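Local coordinates for malonyl CoA-acyl carrier protein transacylase (PDB 3IM9) that transfers the malonyl group from malonyl-CoA to the holo acyl carrier protein, supplying malonyl-ACP for fatty acid biosynthesis, at residues A[17-22]-A[65-70]; A[137-142]-A[198-203]; A[143-148]-A[171-176]; A[261-266]-A[289-294]. All coordinates share one frame; numbering follows the deposited sequence.

Contact 1. Residues A[17-22]-A[65-70]; sequences PGQGAQ and GETENT. With SO4 (sulfate ion), chain D; ACT (acetate ion), chain C.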
loop_
_atom_site.group_PDB
_atom_site.type_symbol
_atom_site.label_atom_id
_atom_site.label_comp_id
_atom_site.label_asym_id
_atom_site.label_seq_id
_atom_site.Cartn_x
_atom_site.Cartn_y
_atom_site.Cartn_z
ATOM N N PRO A 17 4.175 -2.263 2.619
ATOM C CA PRO A 17 3.881 -2.449 1.189
ATOM C C PRO A 17 2.455 -2.937 0.973
ATOM O O PRO A 17 1.758 -3.409 1.879
ATOM C CB PRO A 17 4.879 -3.518 0.789
ATOM C CG PRO A 17 5.004 -4.388 2.035
ATOM C CD PRO A 17 5.026 -3.334 3.212
ATOM N N GLY A 18 2.060 -2.802 -0.278
ATOM C CA GLY A 18 0.733 -3.228 -0.773
ATOM C C GLY A 18 0.829 -4.253 -1.895
ATOM O O GLY A 18 1.888 -4.930 -2.087
ATOM N N GLN A 19 -0.276 -4.300 -2.632
ATOM C CA GLN A 19 -0.388 -5.264 -3.800
ATOM C C GLN A 19 0.844 -5.199 -4.649
ATOM O O GLN A 19 1.323 -4.080 -5.043
ATOM C CB GLN A 19 -1.641 -4.851 -4.571
ATOM C CG GLN A 19 -2.007 -5.869 -5.660
ATOM C CD GLN A 19 -2.738 -7.039 -5.091
ATOM O OE1 GLN A 19 -3.590 -6.909 -4.211
ATOM N NE2 GLN A 19 -2.419 -8.261 -5.646
ATOM N N GLY A 20 1.348 -6.374 -4.983
ATOM C CA GLY A 20 2.610 -6.457 -5.761
ATOM C C GLY A 20 3.793 -6.929 -4.958
ATOM O O GLY A 20 4.723 -7.523 -5.550
ATOM N N ALA A 21 3.721 -6.804 -3.624
ATOM C CA ALA A 21 4.790 -7.312 -2.801
ATOM C C ALA A 21 4.602 -8.761 -2.267
ATOM O O ALA A 21 5.521 -9.355 -1.722
ATOM C CB ALA A 21 5.006 -6.354 -1.608
ATOM N N GLN A 22 3.426 -9.347 -2.504
ATOM C CA GLN A 22 3.136 -10.690 -1.972
ATOM C C GLN A 22 4.074 -11.736 -2.619
ATOM O O GLN A 22 4.542 -11.534 -3.777
ATOM C CB GLN A 22 1.658 -11.053 -2.226
ATOM C CG GLN A 22 1.241 -11.297 -3.712
ATOM C CD GLN A 22 1.011 -10.056 -4.500
ATOM O OE1 GLN A 22 1.101 -8.912 -4.053
ATOM N NE2 GLN A 22 0.731 -10.312 -5.783
ATOM N N GLY A 65 -2.486 -13.835 -5.648
ATOM C CA GLY A 65 -2.393 -12.537 -6.347
ATOM C C GLY A 65 -3.717 -11.930 -6.748
ATOM O O GLY A 65 -3.664 -10.824 -7.341
ATOM N N GLU A 66 -4.856 -12.540 -6.397
ATOM C CA GLU A 66 -6.168 -11.924 -6.660
ATOM C C GLU A 66 -6.420 -11.053 -5.438
ATOM O O GLU A 66 -6.458 -11.560 -4.298
ATOM C CB GLU A 66 -7.249 -13.007 -6.818
ATOM C CG GLU A 66 -6.858 -13.932 -8.015
ATOM C CD GLU A 66 -7.663 -15.202 -8.160
ATOM O OE1 GLU A 66 -8.688 -15.325 -7.486
ATOM O OE2 GLU A 66 -7.285 -16.114 -8.967
ATOM N N THR A 67 -6.597 -9.752 -5.673
ATOM C CA THR A 67 -6.566 -8.711 -4.584
ATOM C C THR A 67 -7.536 -8.968 -3.428
ATOM O O THR A 67 -7.200 -8.581 -2.284
ATOM C CB THR A 67 -6.762 -7.338 -5.226
ATOM O OG1 THR A 67 -6.267 -6.356 -4.296
ATOM C CG2 THR A 67 -8.181 -7.062 -5.641
ATOM N N GLU A 68 -8.662 -9.677 -3.669
ATOM C CA GLU A 68 -9.590 -9.994 -2.534
ATOM C C GLU A 68 -8.881 -10.883 -1.492
ATOM O O GLU A 68 -9.240 -10.868 -0.281
ATOM C CB GLU A 68 -10.930 -10.595 -3.016
ATOM C CG GLU A 68 -10.815 -11.880 -3.787
ATOM C CD GLU A 68 -10.604 -11.725 -5.271
ATOM O OE1 GLU A 68 -11.138 -12.615 -5.958
ATOM O OE2 GLU A 68 -9.878 -10.856 -5.781
ATOM N N ASN A 69 -7.925 -11.661 -1.970
ATOM C CA ASN A 69 -7.049 -12.492 -1.109
ATOM C C ASN A 69 -5.751 -11.820 -0.736
ATOM O O ASN A 69 -5.308 -11.909 0.425
ATOM C CB ASN A 69 -6.725 -13.813 -1.768
ATOM C CG ASN A 69 -7.973 -14.498 -2.295
ATOM O OD1 ASN A 69 -8.967 -14.608 -1.585
ATOM N ND2 ASN A 69 -7.923 -14.982 -3.574
ATOM N N THR A 70 -5.136 -11.077 -1.675
ATOM C CA THR A 70 -3.816 -10.530 -1.387
ATOM C C THR A 70 -3.927 -9.478 -0.296
ATOM O O THR A 70 -2.991 -9.323 0.505
ATOM C CB THR A 70 -3.258 -9.742 -2.614
ATOM O OG1 THR A 70 -3.650 -10.433 -3.854
ATOM C CG2 THR A 70 -1.736 -9.771 -2.468
HETATM S S SO4 D . 3.543 -1.669 -3.453
HETATM O O1 SO4 D . 3.688 -1.461 -2.006
HETATM O O2 SO4 D . 4.127 -3.059 -3.927
HETATM O O3 SO4 D . 2.100 -1.574 -3.620
HETATM O O4 SO4 D . 4.349 -0.520 -4.223
HETATM C C ACT C . -6.168 -7.895 -8.588
HETATM O O ACT C . -6.786 -8.904 -8.275
HETATM O OXT ACT C . -6.909 -7.006 -9.095
HETATM C CH3 ACT C . -4.706 -7.715 -8.392
#

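Contact 2. Residues A[137-142]-A[198-203]; sequences MAAVLG and MPLAVS. With ACT (acetate ion), chain C.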
loop_
_atom_site.group_PDB
_atom_site.type_symbol
_atom_site.label_atom_id
_atom_site.label_comp_id
_atom_site.label_asym_id
_atom_site.label_seq_id
_atom_site.Cartn_x
_atom_site.Cartn_y
_atom_site.Cartn_z
ATOM N N MET A 137 -4.657 -1.136 -15.445
ATOM C CA MET A 137 -3.545 -0.236 -14.936
ATOM C C MET A 137 -2.321 -0.591 -15.717
ATOM O O MET A 137 -2.167 -1.724 -16.201
ATOM C CB MET A 137 -3.288 -0.388 -13.435
ATOM C CG MET A 137 -4.570 -0.111 -12.570
ATOM S SD MET A 137 -4.157 -0.401 -10.865
ATOM C CE MET A 137 -3.478 1.196 -10.427
ATOM N N ALA A 138 -1.395 0.397 -15.817
ATOM C CA ALA A 138 -0.109 0.091 -16.427
ATOM C C ALA A 138 0.964 0.931 -15.763
ATOM O O ALA A 138 0.751 2.089 -15.434
ATOM C CB ALA A 138 -0.137 0.440 -17.946
ATOM N N ALA A 139 2.157 0.336 -15.648
ATOM C CA ALA A 139 3.283 1.128 -15.100
ATOM C C ALA A 139 4.005 1.840 -16.249
ATOM O O ALA A 139 4.464 1.203 -17.182
ATOM C CB ALA A 139 4.239 0.163 -14.372
ATOM N N VAL A 140 4.112 3.152 -16.103
ATOM C CA VAL A 140 4.884 3.944 -17.121
ATOM C C VAL A 140 6.266 4.202 -16.485
ATOM O O VAL A 140 6.349 4.827 -15.392
ATOM C CB VAL A 140 4.170 5.237 -17.435
ATOM C CG1 VAL A 140 5.018 6.033 -18.450
ATOM C CG2 VAL A 140 2.728 4.999 -17.919
ATOM N N LEU A 141 7.314 3.719 -17.156
ATOM C CA LEU A 141 8.643 3.830 -16.556
ATOM C C LEU A 141 9.406 4.841 -17.386
ATOM O O LEU A 141 9.363 4.809 -18.604
ATOM C CB LEU A 141 9.368 2.511 -16.552
ATOM C CG LEU A 141 8.562 1.391 -15.844
ATOM C CD1 LEU A 141 9.342 0.091 -15.829
ATOM C CD2 LEU A 141 8.085 1.722 -14.378
ATOM N N GLY A 142 10.223 5.639 -16.711
ATOM C CA GLY A 142 11.216 6.460 -17.420
ATOM C C GLY A 142 10.755 7.836 -17.805
ATOM O O GLY A 142 11.501 8.571 -18.496
ATOM N N MET A 198 4.359 -1.093 -18.936
ATOM C CA MET A 198 4.012 -2.497 -18.578
ATOM C C MET A 198 2.557 -2.581 -18.140
ATOM O O MET A 198 2.211 -2.008 -17.128
ATOM C CB MET A 198 4.966 -2.863 -17.400
ATOM C CG MET A 198 4.741 -4.270 -17.001
ATOM S SD MET A 198 5.390 -4.615 -15.260
ATOM C CE MET A 198 7.083 -4.854 -15.764
ATOM N N PRO A 199 1.680 -3.296 -18.906
ATOM C CA PRO A 199 0.347 -3.484 -18.416
ATOM C C PRO A 199 0.478 -4.378 -17.189
ATOM O O PRO A 199 1.354 -5.299 -17.191
ATOM C CB PRO A 199 -0.338 -4.269 -19.593
ATOM C CG PRO A 199 0.738 -4.962 -20.301
ATOM C CD PRO A 199 1.991 -4.116 -20.092
ATOM N N LEU A 200 -0.392 -4.155 -16.220
ATOM C CA LEU A 200 -0.297 -4.847 -14.931
ATOM C C LEU A 200 -1.417 -5.874 -14.754
ATOM O O LEU A 200 -2.513 -5.789 -15.332
ATOM C CB LEU A 200 -0.406 -3.839 -13.771
ATOM C CG LEU A 200 0.769 -2.815 -13.719
ATOM C CD1 LEU A 200 0.640 -1.935 -12.566
ATOM C CD2 LEU A 200 2.199 -3.490 -13.655
ATOM N N ALA A 201 -1.154 -6.872 -13.928
ATOM C CA ALA A 201 -2.182 -7.866 -13.594
ATOM C C ALA A 201 -3.104 -7.313 -12.531
ATOM O O ALA A 201 -2.837 -7.448 -11.320
ATOM C CB ALA A 201 -1.475 -9.163 -13.071
ATOM N N VAL A 202 -4.177 -6.667 -12.933
ATOM C CA VAL A 202 -5.165 -6.063 -12.050
ATOM C C VAL A 202 -6.555 -6.360 -12.584
ATOM O O VAL A 202 -6.733 -6.554 -13.803
ATOM C CB VAL A 202 -4.980 -4.499 -11.960
ATOM C CG1 VAL A 202 -3.676 -4.186 -11.245
ATOM C CG2 VAL A 202 -5.082 -3.847 -13.383
ATOM N N SER A 203 -7.511 -6.368 -11.666
ATOM C CA SER A 203 -8.885 -6.623 -12.104
ATOM C C SER A 203 -9.688 -5.388 -12.441
ATOM O O SER A 203 -10.787 -5.447 -13.092
ATOM C CB SER A 203 -9.573 -7.588 -11.148
ATOM O OG SER A 203 -9.551 -7.152 -9.839
HETATM C C ACT C . -6.168 -7.895 -8.588
HETATM O O ACT C . -6.786 -8.904 -8.275
HETATM O OXT ACT C . -6.909 -7.006 -9.095
HETATM C CH3 ACT C . -4.706 -7.715 -8.392
#

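Contact 3. Residues A[143-148]-A[171-176]; sequences LDFDKV and GQIVVS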
loop_
_atom_site.group_PDB
_atom_site.type_symbol
_atom_site.label_atom_id
_atom_site.label_comp_id
_atom_site.label_asym_id
_atom_site.label_seq_id
_atom_site.Cartn_x
_atom_site.Cartn_y
_atom_site.Cartn_z
ATOM N N LEU A 143 9.565 8.262 -17.382
ATOM C CA LEU A 143 9.079 9.578 -17.760
ATOM C C LEU A 143 8.778 10.430 -16.575
ATOM O O LEU A 143 8.268 9.935 -15.593
ATOM C CB LEU A 143 7.781 9.463 -18.627
ATOM C CG LEU A 143 7.962 9.006 -20.034
ATOM C CD1 LEU A 143 6.561 8.927 -20.688
ATOM C CD2 LEU A 143 8.856 10.014 -20.834
ATOM N N ASP A 144 9.007 11.736 -16.661
ATOM C CA ASP A 144 8.615 12.633 -15.569
ATOM C C ASP A 144 7.091 12.663 -15.386
ATOM O O ASP A 144 6.347 12.426 -16.337
ATOM C CB ASP A 144 9.144 14.046 -15.821
ATOM C CG ASP A 144 10.581 14.219 -15.369
ATOM O OD1 ASP A 144 11.124 13.289 -14.737
ATOM O OD2 ASP A 144 11.169 15.286 -15.648
ATOM N N PHE A 145 6.628 12.953 -14.168
ATOM C CA PHE A 145 5.195 13.008 -13.892
ATOM C C PHE A 145 4.474 13.953 -14.885
ATOM O O PHE A 145 3.344 13.674 -15.344
ATOM C CB PHE A 145 4.923 13.483 -12.465
ATOM C CG PHE A 145 3.495 13.729 -12.212
ATOM C CD1 PHE A 145 2.925 14.980 -12.465
ATOM C CD2 PHE A 145 2.653 12.655 -11.810
ATOM C CE1 PHE A 145 1.538 15.188 -12.272
ATOM C CE2 PHE A 145 1.238 12.872 -11.633
ATOM C CZ PHE A 145 0.683 14.112 -11.825
ATOM N N ASP A 146 5.071 15.120 -15.163
ATOM C CA ASP A 146 4.362 16.089 -16.015
ATOM C C ASP A 146 4.136 15.528 -17.451
ATOM O O ASP A 146 3.095 15.755 -18.044
ATOM C CB ASP A 146 5.010 17.504 -16.015
ATOM C CG ASP A 146 6.493 17.512 -16.405
ATOM O OD1 ASP A 146 7.166 18.573 -16.139
ATOM O OD2 ASP A 146 7.010 16.527 -16.998
ATOM N N LYS A 147 5.084 14.747 -17.937
ATOM C CA LYS A 147 4.936 14.145 -19.227
ATOM C C LYS A 147 3.893 13.013 -19.182
ATOM O O LYS A 147 3.084 12.864 -20.125
ATOM C CB LYS A 147 6.277 13.627 -19.692
ATOM C CG LYS A 147 6.202 12.868 -20.976
ATOM C CD LYS A 147 5.698 13.758 -22.188
ATOM C CE LYS A 147 6.848 14.077 -23.156
ATOM N NZ LYS A 147 6.321 14.898 -24.288
ATOM N N VAL A 148 3.898 12.237 -18.116
ATOM C CA VAL A 148 2.860 11.166 -17.980
ATOM C C VAL A 148 1.492 11.804 -17.889
ATOM O O VAL A 148 0.512 11.287 -18.489
ATOM C CB VAL A 148 3.152 10.320 -16.764
ATOM C CG1 VAL A 148 2.085 9.153 -16.610
ATOM C CG2 VAL A 148 4.535 9.594 -16.927
ATOM N N GLY A 171 10.390 8.407 -12.364
ATOM C CA GLY A 171 10.483 7.371 -13.412
ATOM C C GLY A 171 9.574 6.177 -13.226
ATOM O O GLY A 171 9.702 5.231 -13.925
ATOM N N GLN A 172 8.707 6.201 -12.174
ATOM C CA GLN A 172 7.766 5.071 -12.078
ATOM C C GLN A 172 6.407 5.647 -11.657
ATOM O O GLN A 172 6.178 6.005 -10.499
ATOM C CB GLN A 172 8.237 4.052 -11.062
ATOM C CG GLN A 172 7.210 2.845 -10.987
ATOM C CD GLN A 172 7.607 1.849 -9.931
ATOM O OE1 GLN A 172 8.788 1.332 -9.928
ATOM N NE2 GLN A 172 6.698 1.499 -9.109
ATOM N N ILE A 173 5.466 5.736 -12.629
ATOM C CA ILE A 173 4.111 6.272 -12.421
ATOM C C ILE A 173 3.170 5.229 -12.968
ATOM O O ILE A 173 3.232 4.928 -14.147
ATOM C CB ILE A 173 3.878 7.640 -13.160
ATOM C CG1 ILE A 173 4.951 8.719 -12.732
ATOM C CG2 ILE A 173 2.444 8.127 -12.883
ATOM C CD1 ILE A 173 5.080 8.981 -11.288
ATOM N N VAL A 174 2.301 4.682 -12.096
ATOM C CA VAL A 174 1.290 3.764 -12.610
ATOM C C VAL A 174 0.090 4.576 -12.947
ATOM O O VAL A 174 -0.313 5.414 -12.172
ATOM C CB VAL A 174 0.941 2.718 -11.492
ATOM C CG1 VAL A 174 -0.067 1.680 -12.061
ATOM C CG2 VAL A 174 2.174 1.946 -11.011
ATOM N N VAL A 175 -0.465 4.291 -14.146
ATOM C CA VAL A 175 -1.659 4.975 -14.595
ATOM C C VAL A 175 -2.844 3.962 -14.587
ATOM O O VAL A 175 -2.633 2.734 -14.538
ATOM C CB VAL A 175 -1.533 5.556 -15.988
ATOM C CG1 VAL A 175 -0.347 6.627 -15.957
ATOM C CG2 VAL A 175 -1.215 4.484 -17.040
ATOM N N SER A 176 -4.063 4.493 -14.555
ATOM C CA SER A 176 -5.240 3.639 -14.415
ATOM C C SER A 176 -6.432 4.211 -15.124
ATOM O O SER A 176 -6.588 5.432 -15.228
ATOM C CB SER A 176 -5.544 3.557 -12.905
ATOM O OG SER A 176 -6.614 2.715 -12.669
HETATM O O HOH W 1 8.301 10.181 -12.771
#

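Contact 4. Residues A[261-266]-A[289-294]; sequences VQFINS and GLIKKI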
loop_
_atom_site.group_PDB
_atom_site.type_symbol
_atom_site.label_atom_id
_atom_site.label_comp_id
_atom_site.label_asym_id
_atom_site.label_seq_id
_atom_site.Cartn_x
_atom_site.Cartn_y
_atom_site.Cartn_z
ATOM N N VAL A 261 -2.303 7.454 -5.333
ATOM C CA VAL A 261 -1.418 7.228 -4.174
ATOM C C VAL A 261 -0.255 8.136 -4.275
ATOM O O VAL A 261 0.574 7.997 -5.188
ATOM C CB VAL A 261 -0.989 5.735 -4.145
ATOM C CG1 VAL A 261 0.018 5.513 -3.002
ATOM C CG2 VAL A 261 -2.219 4.821 -3.900
ATOM N N GLN A 262 -0.205 9.109 -3.366
ATOM C CA GLN A 262 0.871 10.113 -3.393
ATOM C C GLN A 262 2.116 9.642 -2.705
ATOM O O GLN A 262 2.516 10.195 -1.664
ATOM C CB GLN A 262 0.337 11.442 -2.793
ATOM C CG GLN A 262 -0.912 11.950 -3.533
ATOM C CD GLN A 262 -0.575 12.563 -4.879
ATOM O OE1 GLN A 262 0.571 12.686 -5.303
ATOM N NE2 GLN A 262 -1.644 12.875 -5.635
ATOM N N PHE A 263 2.757 8.576 -3.199
ATOM C CA PHE A 263 3.903 8.047 -2.448
ATOM C C PHE A 263 5.113 8.945 -2.449
ATOM O O PHE A 263 5.750 9.053 -1.383
ATOM C CB PHE A 263 4.248 6.620 -2.957
ATOM C CG PHE A 263 5.229 5.908 -2.024
ATOM C CD1 PHE A 263 6.566 5.879 -2.365
ATOM C CD2 PHE A 263 4.766 5.366 -0.849
ATOM C CE1 PHE A 263 7.514 5.285 -1.481
ATOM C CE2 PHE A 263 5.661 4.690 0.052
ATOM C CZ PHE A 263 7.053 4.658 -0.277
ATOM N N ILE A 264 5.412 9.579 -3.583
ATOM C CA ILE A 264 6.574 10.509 -3.597
ATOM C C ILE A 264 6.303 11.647 -2.586
ATOM O O ILE A 264 7.188 11.904 -1.742
ATOM C CB ILE A 264 6.811 11.080 -5.002
ATOM C CG1 ILE A 264 7.273 9.925 -5.918
ATOM C CG2 ILE A 264 7.924 12.151 -4.998
ATOM C CD1 ILE A 264 7.337 10.422 -7.382
ATOM N N ASN A 265 5.120 12.294 -2.631
ATOM C CA ASN A 265 4.955 13.483 -1.778
ATOM C C ASN A 265 4.916 13.074 -0.326
ATOM O O ASN A 265 5.322 13.857 0.548
ATOM C CB ASN A 265 3.696 14.210 -2.164
ATOM C CG ASN A 265 3.800 14.961 -3.473
ATOM O OD1 ASN A 265 2.755 15.317 -4.036
ATOM N ND2 ASN A 265 4.973 15.150 -3.973
ATOM N N SER A 266 4.366 11.884 -0.037
ATOM C CA SER A 266 4.328 11.391 1.362
ATOM C C SER A 266 5.754 11.112 1.850
ATOM O O SER A 266 6.051 11.433 3.060
ATOM C CB SER A 266 3.557 10.098 1.422
ATOM O OG SER A 266 2.196 10.269 1.076
ATOM N N GLY A 289 12.990 0.301 -2.228
ATOM C CA GLY A 289 13.524 0.660 -3.568
ATOM C C GLY A 289 13.002 1.974 -4.066
ATOM O O GLY A 289 13.719 2.704 -4.715
ATOM N N LEU A 290 11.725 2.260 -3.818
ATOM C CA LEU A 290 11.139 3.496 -4.285
ATOM C C LEU A 290 11.781 4.626 -3.476
ATOM O O LEU A 290 12.050 5.674 -4.048
ATOM C CB LEU A 290 9.616 3.524 -4.035
ATOM C CG LEU A 290 8.852 2.415 -4.838
ATOM C CD1 LEU A 290 7.351 2.591 -4.488
ATOM C CD2 LEU A 290 9.041 2.563 -6.371
ATOM N N ILE A 291 11.910 4.465 -2.161
ATOM C CA ILE A 291 12.481 5.590 -1.365
ATOM C C ILE A 291 13.916 5.878 -1.776
ATOM O O ILE A 291 14.283 7.059 -1.838
ATOM C CB ILE A 291 12.332 5.338 0.099
ATOM C CG1 ILE A 291 10.840 5.362 0.433
ATOM C CG2 ILE A 291 13.063 6.436 0.924
ATOM C CD1 ILE A 291 10.497 4.943 1.868
ATOM N N LYS A 292 14.691 4.836 -2.077
ATOM C CA LYS A 292 16.065 5.037 -2.533
ATOM C C LYS A 292 16.113 5.929 -3.768
ATOM O O LYS A 292 17.047 6.739 -3.897
ATOM C CB LYS A 292 16.720 3.664 -2.799
ATOM C CG LYS A 292 18.196 3.735 -3.329
ATOM C CD LYS A 292 19.151 4.482 -2.441
ATOM C CE LYS A 292 19.373 3.725 -1.087
ATOM N NZ LYS A 292 20.259 4.528 -0.185
ATOM N N LYS A 293 15.152 5.837 -4.665
ATOM C CA LYS A 293 15.108 6.670 -5.867
ATOM C C LYS A 293 14.625 8.059 -5.573
ATOM O O LYS A 293 14.843 8.969 -6.338
ATOM C CB LYS A 293 14.215 6.010 -6.955
ATOM C CG LYS A 293 14.911 4.758 -7.575
ATOM C CD LYS A 293 13.976 3.814 -8.443
ATOM C CE LYS A 293 14.448 2.296 -8.516
ATOM N NZ LYS A 293 13.337 1.255 -8.631
ATOM N N ILE A 294 13.898 8.212 -4.482
ATOM C CA ILE A 294 13.388 9.537 -4.034
ATOM C C ILE A 294 14.495 10.304 -3.288
ATOM O O ILE A 294 14.651 11.525 -3.479
ATOM C CB ILE A 294 12.129 9.402 -3.136
ATOM C CG1 ILE A 294 10.964 8.875 -4.023
ATOM C CG2 ILE A 294 11.705 10.802 -2.481
ATOM C CD1 ILE A 294 9.803 8.252 -3.223
#

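Contact 1. Residues A[17-22]-A[65-70]
Q19 and T70 mark the nearest backbone approach, with their CA atoms 6.7 Å apart. G18 to A21 form a type II turn, and G20 takes the positive phi of its third position. E66 is the N-cap of the facing helix. The Q19 side chain runs across to that helix with CG anti to the backbone N (chi1 -171°). Its amide is gripped at both ends, which fixes its rotation. T67 OG1 donates to Q19 OE1 at 2.7 Å, from above the carbonyl plane. Q19 NE2 donates to T70 OG1 at 3.1 Å, close to the amide plane. T70 OG1 also bonds to L64 O, and T67 OG1 to Q71 NE2. Q22 crosses T70 at about a right angle, its CD 3.4 Å from T70 CG2. Q22 OE1 turns back to take G20 N on a lone pair at 2.7 Å, which braces the turn. An acetate accepts from T67 N and a sulfate from G18 N at 2.7 Å, both probably from the crystallisation liquor. The Q19 side chain is about 6 Å from that of S97, the probable nucleophile. The contact ties the loop after strand 11-16 to the start of helix 67-84, which helix 112-128 flanks through E68.

Contact 2. Residues A[137-142]-A[198-203]
M137 packs against L200 and V202, where strand 135-141 meets the edge strand 196-199 and the loop that follows it. Its CB is 3.9 Å from V202 CG2 and lies near L200 CD1. CG stays beside the same V202 methyl. SD meets the other branch, 3.8 Å from V202 CG1, and the two side chains cross at about a right angle. The chain then bends at chi3 (86°), which carries CE away from V202 and toward V174 on the neighbouring strand, 3.8 Å from V174 CG1. F206 and S176 also touch this side chain. V202 CG2 further presses to 3.4 Å from M137 N, a buried amide with no partner in the model.

Backbone bonds hold the frame. L200 N donates to M137 O at 3.0 Å. A139 and M198 form a hydrogen-bonded pair, with A139 N to M198 O at 2.8 Å and M198 N to A139 O at 2.9 Å. A138 and P199 make the non-hydrogen-bonded pair next to it, and A138 CA adds a CH...O contact to M198 O. A139 CB touches both M198 CB and L200 CD2 on one face. A138 and P199 point to the other, where helix 179-188 lies.

Past the strand, S203 N and OG bind an acetate. The M137 side chain is about 5 Å from that of H207, an active-site residue by similarity. Strand 196-199 is the edge of the sheet here, and pairing of the first and last strands of a βαββαβ unit is characteristic of the ferredoxin-like small subdomain of FabD-type acyltransferases.

Contact 3. Residues A[143-148]-A[171-176]
L143 and G171 come together at the backbone, CA to CA 5.1 Å, and from there helix 145-155 starts out over strand 172-176. No direct hydrogen bond joins the two segments. One water links them instead: it donates to L143 O and accepts from G171 N, at 2.8 Å in each case. The side-chain contact is wholly apolar. V148 CG1 is the central atom. It stands anti to the backbone N (chi1 -179°), and this aims it at the strand. There it meets two residues on one face, V175 CG1 at 3.6 Å and I173 CG2 at 3.9 Å. I173 uses its other branch for F145: CD1 lies at the ring edge, near the ring plane, 4.4 Å from F145 CD2. I173 therefore spans the first turn of the helix, with CG2 under V148 and CD1 beside F145. D144 is the N-cap, though its side chain makes no capping bond; its O accepts from V148 N. V174 faces the other way, toward M137 and L200. Strand 172-176 is flanked by strands 135-141 and 162-169. The helix extends over both neighbours, V148 touching V140 and F145 touching P164 and I167, while C152 of the same helix packs on V175.

Contact 4. Residues A[261-266]-A[289-294]
I294 ends against the backbone of the opposing helix. Its CD1 is 4.0 Å from I264 CA and 4.1 Å from I264 CG1, so the methyl tip rests on the helix turn itself as well as on a side chain.

F263 carries the rest of the contact. CG is anti to the backbone N (chi1 -168°), which sends the ring across to helix 286-294. One side of the ring, CD1, CE1 and CZ, does the touching. CE1 meets L290 CB at 3.7 Å and I291 CG1 at 3.8 Å. CZ also reaches the I291 branch. CD1 lies 4.0 Å from L290 CD1 and 4.1 Å from I294 CD1. All three partners approach the ring obliquely. No hydrogen bond crosses between the segments.

The first turn of helix 263-272 is tied back to Q262, which is the centre of an inverse gamma turn and the N-cap of that helix. Q262 O accepts two bonds from S266, from N on one face of the carbonyl plane and from OG on the other, the latter at 2.8 Å.

M94 of strand 92-95 also packs on F263, and T267 touches both I291 and I294. The L290 side chain is about 4 Å from a bound sulfate. Helix 263-272 leads into strand 275-281, and helix 286-294 links that strand to its parallel neighbour 299-303. The contact joins the incoming helix to the helix of a beta-alpha-beta crossover, a unit characteristic of the α/β core of the large subdomain in this family.

How the contacts relate
Contact 1 comes first along the chain. Both segments of contact 3 then fall between those of contact 2, and contact 4 follows. Contacts 2 and 3 have centres 11 Å apart and share a mixed sheet, where strands 135-141 and 172-176 are neighbours; both lie in the ferredoxin-like small subdomain. Contact 4, 13 Å from contact 3 between centres, touches it and reaches the same sheet through strand 261-262, while its helices belong to the large subdomain. Contact 1 lies 15 Å from contact 2 between centres, and one acetate bridges T67 and S203. Contacts 1 and 2 thus approach S97 and H207 from different subdomains, consistent with an active site in the cleft between them.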